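Local coordinates for dTDP-glucose 4,6-dehydratase (Klebsiella pneumoniae, PDB 5U4Q), which probably catalyses the NAD-dependent 4,6-dehydration of dTDP-glucose, or a related conversion of a nucleotide sugar, at residues 157-160 / 161-165; 108-111 / 112-116; 99-102 / 103-107; 68-71 / 72-76. One frame throughout, in Å; residues are numbered along the deposited sequence.

Contact 1: 157-160 / 161-165; sequences TKKA and NELMA. With NAD (nicotinamide-adenine-dinucleotide), chain C.
Lys158 sets its CG beside the backbone N (chi1 -67°) and bends at chi2, which carries the chain past Asn161, with Lys158 CD 3.9 Å from Asn161 OD1, and on to the cofactor. There NZ gives a hydrogen bond to the ribose hydroxyl O3D of NAD, Lys158 NZ to NAD O3D being 3.0 Å. The same NZ also donates to Ala127 O and to a water, which in turn donates to Asn161 OD1 at 2.8 Å; Asn161 ND2 is bonded to Asn105 O. Lys159 takes the other course: with CG turned away from its own N (chi1 176°), it lies obliquely over Leu163, and its CE is 4.0 Å from Leu163 CG. Lys159 NZ stops 4.4 Å from Glu162 OE1, too far for a salt bridge, and a water links the two. Lys159 NZ makes a salt bridge to Asp148 of the second subunit, while Glu162 is held by Arg180 and Ser128. Tyr154 and Lys158 form the YxxxK signature of short-chain dehydrogenases, and Tyr154 OH also binds NAD. Consecutive lysines on one helix thus serve different ends: Lys158 holds the nicotinamide-side ribose, and Lys159 joins the dimer interface.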
loop_
_atom_site.group_PDB
_atom_site.type_symbol
_atom_site.label_atom_id
_atom_site.label_comp_id
_atom_site.label_asym_id
_atom_site.label_seq_id
_atom_site.Cartn_x
_atom_site.Cartn_y
_atom_site.Cartn_z
ATOM N N THR A 157 2.112 1.682 -3.997
ATOM C CA THR A 157 0.641 1.671 -4.104
ATOM C C THR A 157 0.130 0.395 -4.773
ATOM O O THR A 157 -0.938 -0.103 -4.405
ATOM C CB THR A 157 0.025 2.931 -4.789
ATOM O OG1 THR A 157 0.347 2.981 -6.166
ATOM C CG2 THR A 157 0.426 4.228 -4.061
ATOM N N LYS A 158 0.865 -0.119 -5.753
ATOM C CA LYS A 158 0.458 -1.359 -6.402
ATOM C C LYS A 158 0.538 -2.554 -5.451
ATOM O O LYS A 158 -0.362 -3.422 -5.435
ATOM C CB LYS A 158 1.210 -1.580 -7.719
ATOM C CG LYS A 158 0.873 -0.557 -8.815
ATOM C CD LYS A 158 -0.627 -0.507 -9.144
ATOM C CE LYS A 158 -0.888 0.092 -10.528
ATOM N NZ LYS A 158 -2.353 0.040 -10.913
ATOM N N LYS A 159 1.607 -2.629 -4.652
ATOM C CA LYS A 159 1.690 -3.679 -3.648
ATOM C C LYS A 159 0.580 -3.483 -2.618
ATOM O O LYS A 159 -0.032 -4.456 -2.180
ATOM C CB LYS A 159 3.073 -3.756 -2.995
ATOM C CG LYS A 159 3.181 -4.763 -1.883
ATOM C CD LYS A 159 2.813 -6.230 -2.207
ATOM C CE LYS A 159 2.997 -7.046 -0.909
ATOM N NZ LYS A 159 2.553 -8.465 -0.935
ATOM N N ALA A 160 0.300 -2.230 -2.257
ATOM C CA ALA A 160 -0.814 -1.989 -1.354
ATOM C C ALA A 160 -2.117 -2.526 -1.939
ATOM O O ALA A 160 -2.954 -3.042 -1.188
ATOM C CB ALA A 160 -0.958 -0.513 -0.997
ATOM N N ASN A 161 -2.320 -2.373 -3.246
ATOM C CA ASN A 161 -3.549 -2.912 -3.899
ATOM C C ASN A 161 -3.594 -4.428 -3.703
ATOM O O ASN A 161 -4.654 -4.980 -3.369
ATOM C CB ASN A 161 -3.565 -2.623 -5.392
ATOM C CG ASN A 161 -3.807 -1.144 -5.761
ATOM O OD1 ASN A 161 -3.884 -0.850 -6.954
ATOM N ND2 ASN A 161 -4.042 -0.277 -4.799
ATOM N N GLU A 162 -2.463 -5.105 -3.889
ATOM C CA GLU A 162 -2.431 -6.571 -3.702
ATOM C C GLU A 162 -2.802 -6.933 -2.257
ATOM O O GLU A 162 -3.545 -7.894 -2.027
ATOM C CB GLU A 162 -1.072 -7.152 -4.099
ATOM C CG GLU A 162 -0.695 -6.952 -5.568
ATOM C CD GLU A 162 0.631 -7.569 -5.944
ATOM O OE1 GLU A 162 1.211 -8.342 -5.130
ATOM O OE2 GLU A 162 1.118 -7.313 -7.079
ATOM N N LEU A 163 -2.291 -6.148 -1.297
ATOM C CA LEU A 163 -2.573 -6.413 0.124
ATOM C C LEU A 163 -4.038 -6.226 0.435
ATOM O O LEU A 163 -4.644 -7.030 1.151
ATOM C CB LEU A 163 -1.732 -5.520 1.026
ATOM C CG LEU A 163 -0.227 -5.811 1.057
ATOM C CD1 LEU A 163 0.498 -4.578 1.548
ATOM C CD2 LEU A 163 0.086 -7.043 1.901
HETATM N N MSE A 164 -4.612 -5.155 -0.114
HETATM C CA MSE A 164 -6.020 -4.851 0.088
HETATM C C MSE A 164 -6.883 -5.919 -0.563
HETATM O O MSE A 164 -7.874 -6.362 0.018
HETATM C CB MSE A 164 -6.314 -3.430 -0.421
HETATM C CG MSE A 164 -5.531 -2.387 0.390
HETATM SE SE MSE A 164 -5.344 -0.660 -0.559
HETATM C CE MSE A 164 -7.208 -0.064 -0.523
ATOM N N ALA A 165 -6.513 -6.352 -1.771
ATOM C CA ALA A 165 -7.230 -7.428 -2.460
ATOM C C ALA A 165 -7.218 -8.699 -1.592
ATOM O O ALA A 165 -8.266 -9.353 -1.421
ATOM C CB ALA A 165 -6.626 -7.724 -3.833
HETATM P PA NAD C . -3.386 4.944 -19.421
HETATM O O1A NAD C . -3.426 4.993 -20.899
HETATM O O2A NAD C . -2.902 6.135 -18.619
HETATM O O5B NAD C . -4.858 4.505 -18.916
HETATM C C5B NAD C . -5.335 4.664 -17.586
HETATM C C4B NAD C . -6.636 5.447 -17.646
HETATM O O4B NAD C . -7.023 5.619 -16.269
HETATM C C3B NAD C . -6.493 6.827 -18.272
HETATM O O3B NAD C . -7.286 7.028 -19.452
HETATM C C2B NAD C . -6.865 7.761 -17.121
HETATM O O2B NAD C . -7.606 8.921 -17.547
HETATM C C1B NAD C . -7.635 6.878 -16.142
HETATM N N9A NAD C . -7.560 7.342 -14.746
HETATM C C8A NAD C . -6.444 7.661 -14.052
HETATM N N7A NAD C . -6.762 8.068 -12.821
HETATM C C5A NAD C . -8.098 7.993 -12.710
HETATM C C6A NAD C . -9.082 8.326 -11.659
HETATM N N6A NAD C . -8.715 8.783 -10.471
HETATM N N1A NAD C . -10.365 8.123 -11.965
HETATM C C2A NAD C . -10.784 7.672 -13.156
HETATM N N3A NAD C . -9.946 7.376 -14.170
HETATM C C4A NAD C . -8.609 7.527 -13.976
HETATM O O3 NAD C . -2.460 3.733 -18.893
HETATM P PN NAD C . -2.487 2.176 -19.303
HETATM O O1N NAD C . -3.656 1.816 -20.122
HETATM O O2N NAD C . -1.052 1.891 -19.746
HETATM O O5D NAD C . -2.631 1.556 -17.842
HETATM C C5D NAD C . -3.666 0.674 -17.418
HETATM C C4D NAD C . -3.195 0.054 -16.113
HETATM O O4D NAD C . -2.104 -0.859 -16.374
HETATM C C3D NAD C . -2.690 0.990 -15.021
HETATM O O3D NAD C . -3.168 0.497 -13.767
HETATM C C2D NAD C . -1.188 0.840 -15.045
HETATM O O2D NAD C . -0.568 1.056 -13.759
HETATM C C1D NAD C . -1.009 -0.593 -15.506
HETATM N N1N NAD C . 0.256 -0.799 -16.238
HETATM C C2N NAD C . 0.414 -0.471 -17.541
HETATM C C3N NAD C . 1.633 -0.685 -18.208
HETATM C C7N NAD C . 1.891 -0.338 -19.680
HETATM O O7N NAD C . 2.941 -0.717 -20.221
HETATM N N7N NAD C . 1.048 0.403 -20.420
HETATM C C4N NAD C . 2.692 -1.209 -17.501
HETATM C C5N NAD C . 2.520 -1.528 -16.161
HETATM C C6N NAD C . 1.301 -1.298 -15.533
HETATM O O HOH W 1 -3.735 1.275 -8.765
HETATM O O HOH W 2 2.035 -9.819 -3.256
#

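Contact 2: 108-111 / 112-116; sequences GYLN and ILEGC
Leu113 rests its CD1 obliquely against the ring of Tyr109 one turn earlier, with Tyr109 CE2 only 3.5 Å from Leu113 CD1, on the helix that makes the beta-alpha-beta crossover between the parallel strands 81-84 and 123-129 of the Rossmann fold. Tyr109 has CG turned away from its backbone N (chi1 -168°), which inclines the ring toward the C-terminal end of the helix and onto Leu113; Leu113 has CG beside its own N (chi1 -69°) and meets it, bringing Leu113 CG within 3.7 Å of Tyr109 CE2. A second pair runs side by side, Leu110 CD1 lying 4.1 Å from Glu114 CG. Elsewhere round the helix, Ile112 places CG1 3.5 Å from Gly108 O.

The next shell fixes these groups. Tyr126 of the adjoining strand meets the Tyr109 ring edge-to-face, and Asn161 and Ala165 of helix 153-172 pack on it as well. The Glu114 chain bends at chi2 and carries its carboxylate outward, where OE2 meets Arg117 and Tyr168, and OE1 meets His118. Asn111 donates through ND2 to Leu64 O and through OD1 is bonded to Tyr99 OH of the second subunit, so its amide is held at both ends. Under the Leu110 and Glu114 side chains, the backbone bond from Glu114 N to Leu110 O is short and straight, 2.8 Å with an N-H...O angle of 167°.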
loop_
_atom_site.group_PDB
_atom_site.type_symbol
_atom_site.label_atom_id
_atom_site.label_comp_id
_atom_site.label_asym_id
_atom_site.label_seq_id
_atom_site.Cartn_x
_atom_site.Cartn_y
_atom_site.Cartn_z
ATOM N N GLY A 108 -9.032 5.222 -4.442
ATOM C CA GLY A 108 -9.771 4.715 -5.571
ATOM C C GLY A 108 -9.901 3.204 -5.570
ATOM O O GLY A 108 -10.958 2.639 -5.896
ATOM N N TYR A 109 -8.828 2.530 -5.162
ATOM C CA TYR A 109 -8.828 1.069 -5.129
ATOM C C TYR A 109 -9.798 0.595 -4.044
ATOM O O TYR A 109 -10.506 -0.391 -4.231
ATOM C CB TYR A 109 -7.409 0.506 -4.935
ATOM C CG TYR A 109 -7.358 -0.996 -5.189
ATOM C CD1 TYR A 109 -7.422 -1.493 -6.466
ATOM C CD2 TYR A 109 -7.288 -1.902 -4.150
ATOM C CE1 TYR A 109 -7.428 -2.872 -6.707
ATOM C CE2 TYR A 109 -7.293 -3.255 -4.367
ATOM C CZ TYR A 109 -7.340 -3.747 -5.650
ATOM O OH TYR A 109 -7.352 -5.105 -5.871
ATOM N N LEU A 110 -9.839 1.288 -2.907
ATOM C CA LEU A 110 -10.795 0.925 -1.864
ATOM C C LEU A 110 -12.225 1.066 -2.374
ATOM O O LEU A 110 -13.041 0.200 -2.087
ATOM C CB LEU A 110 -10.608 1.755 -0.601
ATOM C CG LEU A 110 -11.550 1.383 0.561
ATOM C CD1 LEU A 110 -11.470 -0.079 0.970
ATOM C CD2 LEU A 110 -11.305 2.301 1.754
ATOM N N ASN A 111 -12.524 2.133 -3.131
ATOM C CA ASN A 111 -13.891 2.292 -3.688
ATOM C C ASN A 111 -14.242 1.108 -4.581
ATOM O O ASN A 111 -15.370 0.620 -4.556
ATOM C CB ASN A 111 -14.055 3.638 -4.401
ATOM C CG ASN A 111 -13.982 4.799 -3.435
ATOM O OD1 ASN A 111 -14.225 4.613 -2.238
ATOM N ND2 ASN A 111 -13.616 5.986 -3.918
ATOM N N ILE A 112 -13.290 0.650 -5.387
ATOM C CA ILE A 112 -13.501 -0.534 -6.204
ATOM C C ILE A 112 -13.807 -1.756 -5.305
ATOM O O ILE A 112 -14.761 -2.509 -5.584
ATOM C CB ILE A 112 -12.253 -0.843 -7.091
ATOM C CG1 ILE A 112 -12.070 0.207 -8.184
ATOM C CG2 ILE A 112 -12.289 -2.245 -7.703
ATOM C CD1 ILE A 112 -13.023 0.098 -9.340
ATOM N N LEU A 113 -12.985 -1.980 -4.270
ATOM C CA LEU A 113 -13.175 -3.149 -3.403
ATOM C C LEU A 113 -14.527 -3.108 -2.697
ATOM O O LEU A 113 -15.209 -4.124 -2.617
ATOM C CB LEU A 113 -12.045 -3.278 -2.398
ATOM C CG LEU A 113 -10.666 -3.659 -2.949
ATOM C CD1 LEU A 113 -9.624 -3.545 -1.837
ATOM C CD2 LEU A 113 -10.686 -5.051 -3.525
ATOM N N GLU A 114 -14.889 -1.925 -2.212
ATOM C CA GLU A 114 -16.190 -1.743 -1.541
ATOM C C GLU A 114 -17.334 -2.034 -2.483
ATOM O O GLU A 114 -18.309 -2.701 -2.095
ATOM C CB GLU A 114 -16.294 -0.359 -0.919
ATOM C CG GLU A 114 -15.576 -0.277 0.418
ATOM C CD GLU A 114 -16.292 -1.071 1.504
ATOM O OE1 GLU A 114 -17.384 -0.601 1.890
ATOM O OE2 GLU A 114 -15.783 -2.106 1.979
ATOM N N GLY A 115 -17.236 -1.547 -3.723
ATOM C CA GLY A 115 -18.259 -1.792 -4.730
ATOM C C GLY A 115 -18.388 -3.282 -4.996
ATOM O O GLY A 115 -19.521 -3.856 -5.059
ATOM N N CYS A 116 -17.255 -3.971 -5.114
ATOM C CA CYS A 116 -17.265 -5.417 -5.345
ATOM C C CYS A 116 -17.850 -6.182 -4.158
ATOM O O CYS A 116 -18.573 -7.157 -4.351
ATOM C CB CYS A 116 -15.860 -5.939 -5.638
ATOM S SG CYS A 116 -15.182 -5.408 -7.230
#

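Contact 3: 99-102 / 103-107; sequences YAYA and DANLM
Tyr101 presents the edge of its ring to the amide of Asn105, ND2 lying near the ring plane and 3.7 Å from Tyr101 CD1. The two side chains run side by side, yet the ring and amide planes stand 77° apart, the amide nitrogen meeting the ring at its rim. Asn105 CG lies beside its backbone N (chi1 -59°), which puts ND2 next to that rim. The amide's rotation is probably set by other partners: OD1 accepts from Gln88 N, and ND2 is bonded to Thr157 OG1. The other flat polar group, the carboxylate of Asp103, comes back over the preceding turn, where Asp103 OD2 is 3.3 Å from Tyr99 O, acceptor beside acceptor; its OD1 is engaged in a salt bridge with Arg67 of the second subunit.

Beneath these groups helix 98-118 changes its winding. The first turn is regular alpha-helix, but at 103-107 it opens into a pi-type turn, and Ala102 O takes two donors. Met107 N comes nearly straight on at 3.0 Å from Ala102 O with a C=O...N angle of 173°, whereas Leu106 N, also 3.0 Å from Ala102 O, stands above the carbonyl plane. Asn105 N likewise approaches Tyr101 O from above its plane, at 2.7 Å, and Asn105 CB is pressed to 2.9 Å from the same oxygen. Ala104, on this widened turn, touches the bound NAD, while Asn105 O accepts a hydrogen bond from Asn161 ND2 of helix 153-172.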
loop_
_atom_site.group_PDB
_atom_site.type_symbol
_atom_site.label_atom_id
_atom_site.label_comp_id
_atom_site.label_asym_id
_atom_site.label_seq_id
_atom_site.Cartn_x
_atom_site.Cartn_y
_atom_site.Cartn_z
ATOM N N TYR A 99 0.059 13.109 -4.583
ATOM C CA TYR A 99 -1.308 13.034 -4.104
ATOM C C TYR A 99 -2.225 12.334 -5.093
ATOM O O TYR A 99 -3.229 11.748 -4.671
ATOM C CB TYR A 99 -1.850 14.421 -3.731
ATOM C CG TYR A 99 -1.042 15.105 -2.651
ATOM C CD1 TYR A 99 -0.925 14.545 -1.374
ATOM C CD2 TYR A 99 -0.397 16.323 -2.894
ATOM C CE1 TYR A 99 -0.179 15.165 -0.387
ATOM C CE2 TYR A 99 0.346 16.956 -1.901
ATOM C CZ TYR A 99 0.454 16.376 -0.654
ATOM O OH TYR A 99 1.186 17.007 0.329
ATOM N N ALA A 100 -1.867 12.375 -6.383
ATOM C CA ALA A 100 -2.596 11.656 -7.443
ATOM C C ALA A 100 -2.534 10.135 -7.253
ATOM O O ALA A 100 -3.518 9.420 -7.479
ATOM C CB ALA A 100 -2.024 12.021 -8.809
ATOM N N TYR A 101 -1.375 9.640 -6.832
ATOM C CA TYR A 101 -1.199 8.215 -6.583
ATOM C C TYR A 101 -2.064 7.780 -5.428
ATOM O O TYR A 101 -2.687 6.719 -5.466
ATOM C CB TYR A 101 0.266 7.878 -6.265
ATOM C CG TYR A 101 1.196 7.987 -7.448
ATOM C CD1 TYR A 101 1.141 7.061 -8.474
ATOM C CD2 TYR A 101 2.136 9.009 -7.531
ATOM C CE1 TYR A 101 1.989 7.152 -9.563
ATOM C CE2 TYR A 101 2.991 9.114 -8.618
ATOM C CZ TYR A 101 2.913 8.181 -9.627
ATOM O OH TYR A 101 3.746 8.271 -10.705
ATOM N N ALA A 102 -2.106 8.597 -4.395
ATOM C CA ALA A 102 -2.913 8.272 -3.235
ATOM C C ALA A 102 -4.367 8.278 -3.609
ATOM O O ALA A 102 -5.107 7.348 -3.294
ATOM C CB ALA A 102 -2.651 9.258 -2.108
ATOM N N ASP A 103 -4.786 9.326 -4.299
ATOM C CA ASP A 103 -6.184 9.432 -4.697
ATOM C C ASP A 103 -6.643 8.304 -5.608
ATOM O O ASP A 103 -7.644 7.646 -5.352
ATOM C CB ASP A 103 -6.450 10.773 -5.411
ATOM C CG ASP A 103 -6.570 11.936 -4.455
ATOM O OD1 ASP A 103 -6.983 11.727 -3.297
ATOM O OD2 ASP A 103 -6.275 13.076 -4.869
ATOM N N ALA A 104 -5.938 8.111 -6.694
ATOM C CA ALA A 104 -6.371 7.138 -7.673
ATOM C C ALA A 104 -6.034 5.729 -7.259
ATOM O O ALA A 104 -6.837 4.795 -7.480
ATOM C CB ALA A 104 -5.715 7.420 -9.010
ATOM N N ASN A 105 -4.851 5.557 -6.673
ATOM C CA ASN A 105 -4.355 4.213 -6.437
ATOM C C ASN A 105 -4.594 3.640 -5.052
ATOM O O ASN A 105 -4.534 2.431 -4.897
ATOM C CB ASN A 105 -2.857 4.091 -6.755
ATOM C CG ASN A 105 -2.506 4.437 -8.200
ATOM O OD1 ASN A 105 -3.339 4.925 -8.983
ATOM N ND2 ASN A 105 -1.228 4.228 -8.552
ATOM N N LEU A 106 -4.847 4.462 -4.034
ATOM C CA LEU A 106 -5.158 3.945 -2.701
ATOM C C LEU A 106 -6.663 4.076 -2.423
ATOM O O LEU A 106 -7.374 3.060 -2.341
ATOM C CB LEU A 106 -4.294 4.619 -1.628
ATOM C CG LEU A 106 -2.786 4.362 -1.806
ATOM C CD1 LEU A 106 -2.001 5.230 -0.847
ATOM C CD2 LEU A 106 -2.445 2.897 -1.601
HETATM N N MSE A 107 -7.164 5.305 -2.359
HETATM C CA MSE A 107 -8.605 5.513 -2.093
HETATM C C MSE A 107 -9.447 4.972 -3.212
HETATM O O MSE A 107 -10.495 4.342 -2.982
HETATM C CB MSE A 107 -8.874 7.001 -1.951
HETATM C CG MSE A 107 -10.336 7.378 -1.706
HETATM SE SE MSE A 107 -11.020 6.702 0.010
HETATM C CE MSE A 107 -9.892 7.795 1.203
#

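Contact 4: 68-71 / 72-76; sequences EGMA and KLFAT
Met70 and Phe74 lie side by side one turn apart, Met70 CE (the residue is selenomethionine) 3.9 Å from Phe74 CE2, on helix 67-77, which in the Rossmann fold carries the chain from strand 57-61 across to strand 81-84. Met70 O accepts from Phe74 N at 3.1 Å, the N-H...O angle being 172°, and the edge of the Phe74 ring is turned to the same oxygen, with Phe74 CD2 3.2 Å from Met70 O. CG of Phe74 sits beside the backbone N (chi1 -81°), which leans the ring slightly back, so that its CD2 edge meets Met70 O. The other carbonyls are met in the alpha-helical pattern: Glu68 O by Lys72 N, Gly69 O by Leu73 N, and Ala71 O by Ala75 N. At the start of the helix, Gly69 N is taken up by Asp66 OD1; toward its end, Ala75 O accepts from Gln78 NE2. The buried face is apolar, Leu73 packing on Val31, Ile33 and Leu7 of the sheet. On the exposed face Lys72 O is gripped twice, from opposite faces of its carbonyl plane: by Thr76 N at 2.9 Å and by the hydroxyl Thr76 OG1, which donates at 2.8 Å.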
loop_
_atom_site.group_PDB
_atom_site.type_symbol
_atom_site.label_atom_id
_atom_site.label_comp_id
_atom_site.label_asym_id
_atom_site.label_seq_id
_atom_site.Cartn_x
_atom_site.Cartn_y
_atom_site.Cartn_z
ATOM N N GLU A 68 -19.256 8.594 -3.473
ATOM C CA GLU A 68 -20.685 8.465 -3.760
ATOM C C GLU A 68 -20.916 8.071 -5.214
ATOM O O GLU A 68 -21.781 7.229 -5.500
ATOM C CB GLU A 68 -21.457 9.755 -3.412
ATOM C CG GLU A 68 -22.950 9.641 -3.694
ATOM C CD GLU A 68 -23.776 10.786 -3.149
ATOM O OE1 GLU A 68 -23.205 11.819 -2.731
ATOM O OE2 GLU A 68 -25.017 10.631 -3.137
ATOM N N GLY A 69 -20.150 8.677 -6.124
ATOM C CA GLY A 69 -20.274 8.361 -7.573
ATOM C C GLY A 69 -19.937 6.894 -7.854
ATOM O O GLY A 69 -20.593 6.222 -8.645
HETATM N N MSE A 70 -18.884 6.407 -7.213
HETATM C CA MSE A 70 -18.510 5.002 -7.363
HETATM C C MSE A 70 -19.547 4.063 -6.796
HETATM O O MSE A 70 -19.917 3.059 -7.411
HETATM C CB MSE A 70 -17.157 4.765 -6.711
HETATM C CG MSE A 70 -16.034 5.388 -7.524
HETATM SE SE MSE A 70 -15.608 4.419 -9.178
HETATM C CE MSE A 70 -14.682 2.946 -8.290
ATOM N N ALA A 71 -20.066 4.394 -5.618
ATOM C CA ALA A 71 -21.117 3.578 -5.016
ATOM C C ALA A 71 -22.362 3.518 -5.914
ATOM O O ALA A 71 -22.935 2.441 -6.103
ATOM C CB ALA A 71 -21.474 4.121 -3.636
ATOM N N LYS A 72 -22.754 4.659 -6.465
ATOM C CA LYS A 72 -23.902 4.736 -7.383
ATOM C C LYS A 72 -23.694 3.866 -8.623
ATOM O O LYS A 72 -24.590 3.174 -9.080
ATOM C CB LYS A 72 -24.168 6.169 -7.791
ATOM C CG LYS A 72 -25.454 6.381 -8.595
ATOM C CD LYS A 72 -25.633 7.846 -9.009
ATOM C CE LYS A 72 -25.567 8.799 -7.822
ATOM N NZ LYS A 72 -25.831 10.230 -8.181
ATOM N N LEU A 73 -22.482 3.894 -9.155
ATOM C CA LEU A 73 -22.155 3.088 -10.320
ATOM C C LEU A 73 -22.341 1.592 -10.023
ATOM O O LEU A 73 -23.023 0.884 -10.743
ATOM C CB LEU A 73 -20.710 3.369 -10.732
ATOM C CG LEU A 73 -20.117 2.511 -11.838
ATOM C CD1 LEU A 73 -20.610 2.968 -13.187
ATOM C CD2 LEU A 73 -18.605 2.581 -11.761
ATOM N N PHE A 74 -21.725 1.117 -8.950
ATOM C CA PHE A 74 -21.829 -0.270 -8.605
ATOM C C PHE A 74 -23.282 -0.649 -8.277
ATOM O O PHE A 74 -23.760 -1.683 -8.704
ATOM C CB PHE A 74 -20.897 -0.628 -7.464
ATOM C CG PHE A 74 -19.452 -0.867 -7.892
ATOM C CD1 PHE A 74 -19.019 -2.142 -8.179
ATOM C CD2 PHE A 74 -18.532 0.164 -7.915
ATOM C CE1 PHE A 74 -17.686 -2.361 -8.541
ATOM C CE2 PHE A 74 -17.210 -0.059 -8.293
ATOM C CZ PHE A 74 -16.802 -1.320 -8.585
ATOM N N ALA A 75 -23.945 0.221 -7.547
ATOM C CA ALA A 75 -25.322 -0.079 -7.121
ATOM C C ALA A 75 -26.293 -0.173 -8.283
ATOM O O ALA A 75 -27.124 -1.076 -8.323
ATOM C CB ALA A 75 -25.796 0.964 -6.165
ATOM N N THR A 76 -26.203 0.768 -9.209
ATOM C CA THR A 76 -27.130 0.787 -10.352
ATOM C C THR A 76 -26.823 -0.292 -11.402
ATOM O O THR A 76 -27.720 -0.832 -12.045
ATOM C CB THR A 76 -27.151 2.165 -11.044
ATOM O OG1 THR A 76 -25.837 2.525 -11.508
ATOM C CG2 THR A 76 -27.609 3.231 -10.092
#

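In the fold
Contacts 2 and 3 share helix 98-118 and are joined by a probable hydrogen bond from Gly108 N to Asp103 O. Contact 1, on helix 153-172, packs against both: polar links through Asn105 tie it to contact 3, while Met164 and Asn161 lie on the leucines and tyrosine of contact 2. Contacts 1 and 2 are buried; contact 3 is partly so. All three touch the second subunit, as in the four-helix dimer interface of related enzymes. Contact 4 has one buried face, wedged against contact 2, one surface face and no subunit partner. Chemistry follows place: a cofactor-binding lysine and water-linked polar groups in contact 1, a widened turn beside NAD in contact 3, chiefly apolar packing in contacts 2 and 4.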